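Local coordinates for glutamate--tRNA ligase (Methanothermobacter thermautotrophicus, PDB 3AII), which probably attaches glutamate to tRNA in two steps, activating the amino acid with ATP and then transferring it to the acceptor end, at residues I132-D137 with V280-L285. Residues are numbered along the deposited sequence; the frame is centred on the assembly and turned at random.
Sequences ILRIED and VDDHLL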
loop_
_atom_site.group_PDB
_atom_site.type_symbol
_atom_site.label_atom_id
_atom_site.label_comp_id
_atom_site.label_asym_id
_atom_site.label_seq_id
_atom_site.Cartn_x
_atom_site.Cartn_y
_atom_site.Cartn_z
ATOM N N ILE A 132 13.054 -10.912 -9.037
ATOM C CA ILE A 132 12.827 -11.985 -8.075
ATOM C C ILE A 132 11.934 -11.478 -6.935
ATOM O O ILE A 132 12.157 -10.399 -6.389
ATOM C CB ILE A 132 14.155 -12.491 -7.502
ATOM C CG1 ILE A 132 15.025 -13.089 -8.619
ATOM C CG2 ILE A 132 13.891 -13.545 -6.424
ATOM C CD1 ILE A 132 16.476 -13.389 -8.184
ATOM N N LEU A 133 10.887 -12.235 -6.616
ATOM C CA LEU A 133 10.101 -11.964 -5.409
ATOM C C LEU A 133 10.712 -12.820 -4.314
ATOM O O LEU A 133 10.749 -14.030 -4.442
ATOM C CB LEU A 133 8.625 -12.337 -5.606
ATOM C CG LEU A 133 7.798 -12.311 -4.313
ATOM C CD1 LEU A 133 7.742 -10.889 -3.719
ATOM C CD2 LEU A 133 6.373 -12.812 -4.566
ATOM N N ARG A 134 11.216 -12.196 -3.246
ATOM C CA ARG A 134 11.797 -12.955 -2.154
ATOM C C ARG A 134 11.048 -12.602 -0.882
ATOM O O ARG A 134 11.136 -11.471 -0.393
ATOM C CB ARG A 134 13.294 -12.662 -2.005
ATOM C CG ARG A 134 13.963 -13.457 -0.878
ATOM C CD ARG A 134 15.515 -13.329 -0.883
ATOM N NE ARG A 134 15.922 -11.982 -0.494
ATOM C CZ ARG A 134 16.868 -11.262 -1.100
ATOM N NH1 ARG A 134 17.156 -10.041 -0.653
ATOM N NH2 ARG A 134 17.518 -11.751 -2.151
ATOM N N ILE A 135 10.316 -13.569 -0.342
ATOM C CA ILE A 135 9.561 -13.328 0.880
ATOM C C ILE A 135 10.475 -13.532 2.073
ATOM O O ILE A 135 11.002 -14.626 2.293
ATOM C CB ILE A 135 8.368 -14.288 1.016
ATOM C CG1 ILE A 135 7.489 -14.263 -0.237
ATOM C CG2 ILE A 135 7.569 -13.940 2.261
ATOM C CD1 ILE A 135 6.903 -12.937 -0.537
ATOM N N GLU A 136 10.673 -12.467 2.840
ATOM C CA GLU A 136 11.688 -12.467 3.882
ATOM C C GLU A 136 11.046 -12.754 5.244
ATOM O O GLU A 136 10.740 -11.846 6.026
ATOM C CB GLU A 136 12.484 -11.156 3.827
ATOM C CG GLU A 136 13.263 -11.060 2.506
ATOM C CD GLU A 136 14.402 -10.042 2.496
ATOM O OE1 GLU A 136 14.401 -9.113 3.338
ATOM O OE2 GLU A 136 15.282 -10.177 1.613
ATOM N N ASP A 137 10.827 -14.044 5.490
ATOM C CA ASP A 137 10.040 -14.495 6.635
ATOM C C ASP A 137 10.889 -15.218 7.688
ATOM O O ASP A 137 10.499 -16.273 8.181
ATOM C CB ASP A 137 8.904 -15.402 6.165
ATOM C CG ASP A 137 9.399 -16.686 5.531
ATOM O OD1 ASP A 137 10.546 -16.731 5.044
ATOM O OD2 ASP A 137 8.638 -17.671 5.534
ATOM N N VAL A 280 23.474 -13.286 1.556
ATOM C CA VAL A 280 23.593 -14.639 1.031
ATOM C C VAL A 280 22.634 -14.858 -0.157
ATOM O O VAL A 280 23.019 -15.418 -1.202
ATOM C CB VAL A 280 23.354 -15.701 2.143
ATOM C CG1 VAL A 280 23.229 -17.099 1.533
ATOM C CG2 VAL A 280 24.509 -15.685 3.160
ATOM N N ASP A 281 21.392 -14.415 -0.001
ATOM C CA ASP A 281 20.391 -14.633 -1.044
ATOM C C ASP A 281 20.625 -13.750 -2.261
ATOM O O ASP A 281 20.467 -14.210 -3.391
ATOM C CB ASP A 281 18.990 -14.449 -0.490
ATOM C CG ASP A 281 18.582 -15.604 0.407
ATOM O OD1 ASP A 281 19.305 -16.629 0.428
ATOM O OD2 ASP A 281 17.551 -15.467 1.090
ATOM N N ASP A 282 21.028 -12.504 -2.046
ATOM C CA ASP A 282 21.349 -11.647 -3.190
ATOM C C ASP A 282 22.460 -12.296 -4.010
ATOM O O ASP A 282 22.416 -12.304 -5.242
ATOM C CB ASP A 282 21.763 -10.237 -2.743
ATOM C CG ASP A 282 20.578 -9.346 -2.411
ATOM O OD1 ASP A 282 19.426 -9.705 -2.743
ATOM O OD2 ASP A 282 20.797 -8.269 -1.818
ATOM N N HIS A 283 23.463 -12.853 -3.340
ATOM C CA HIS A 283 24.559 -13.465 -4.082
ATOM C C HIS A 283 24.115 -14.727 -4.784
ATOM O O HIS A 283 24.361 -14.901 -5.973
ATOM C CB HIS A 283 25.744 -13.806 -3.182
ATOM C CG HIS A 283 26.792 -14.616 -3.875
ATOM N ND1 HIS A 283 27.674 -14.069 -4.781
ATOM C CD2 HIS A 283 27.076 -15.939 -3.822
ATOM C CE1 HIS A 283 28.466 -15.020 -5.249
ATOM N NE2 HIS A 283 28.132 -16.161 -4.673
ATOM N N LEU A 284 23.462 -15.625 -4.054
ATOM C CA LEU A 284 23.154 -16.929 -4.646
ATOM C C LEU A 284 22.115 -16.853 -5.755
ATOM O O LEU A 284 22.148 -17.675 -6.689
ATOM C CB LEU A 284 22.723 -17.953 -3.586
ATOM C CG LEU A 284 23.794 -18.377 -2.582
ATOM C CD1 LEU A 284 23.151 -19.233 -1.480
ATOM C CD2 LEU A 284 24.920 -19.136 -3.276
ATOM N N LEU A 285 21.209 -15.885 -5.663
ATOM C CA LEU A 285 20.159 -15.725 -6.664
ATOM C C LEU A 285 20.635 -14.885 -7.830
ATOM O O LEU A 285 19.892 -14.684 -8.783
ATOM C CB LEU A 285 18.920 -15.073 -6.042
ATOM C CG LEU A 285 18.309 -15.950 -4.948
ATOM C CD1 LEU A 285 17.225 -15.177 -4.208
ATOM C CD2 LEU A 285 17.742 -17.233 -5.542
#
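Arg134 leaves its strand with CG anti to the backbone N (chi1 -179°) and bends at chi3 (70°), which brings its guanidinium up to Asp282. In the Rossmann-like catalytic domain of this class I synthetase, the contact sets the central strand of the parallel sheet, 130-135, against helix 274-284 and Leu285. Arg134 grips Asp282 end-on: NH1 and NH2 both converge on OD1, NH2 at 2.9 Å, coming from the same face of the carboxylate, whose plane is turned 50° from the guanidinium. Side-on, Arg134 NE and NH1 hold Glu136 OE2, NE at 2.8 Å, so two carboxylates fix the group's rotation in this buried network. Arg100 takes the other oxygen of Asp282. Next to Asp282 on the helix, Asp281 places its CB 3.5 Å from Arg134 NH2, while its carboxylate turns to Tyr175, Gln168 and Arg171. A leucine at Arg134 would probably leave Glu136 and the OD1 side of Asp282 without their shared positive charge. Leu285 CD1 lies at the guanidinium edge, 4.0 Å from Arg134 NH2. Two residues earlier on the strand, Ile132 makes the apolar pair of the contact, its CD1 meeting Leu285 CB at 3.7 Å.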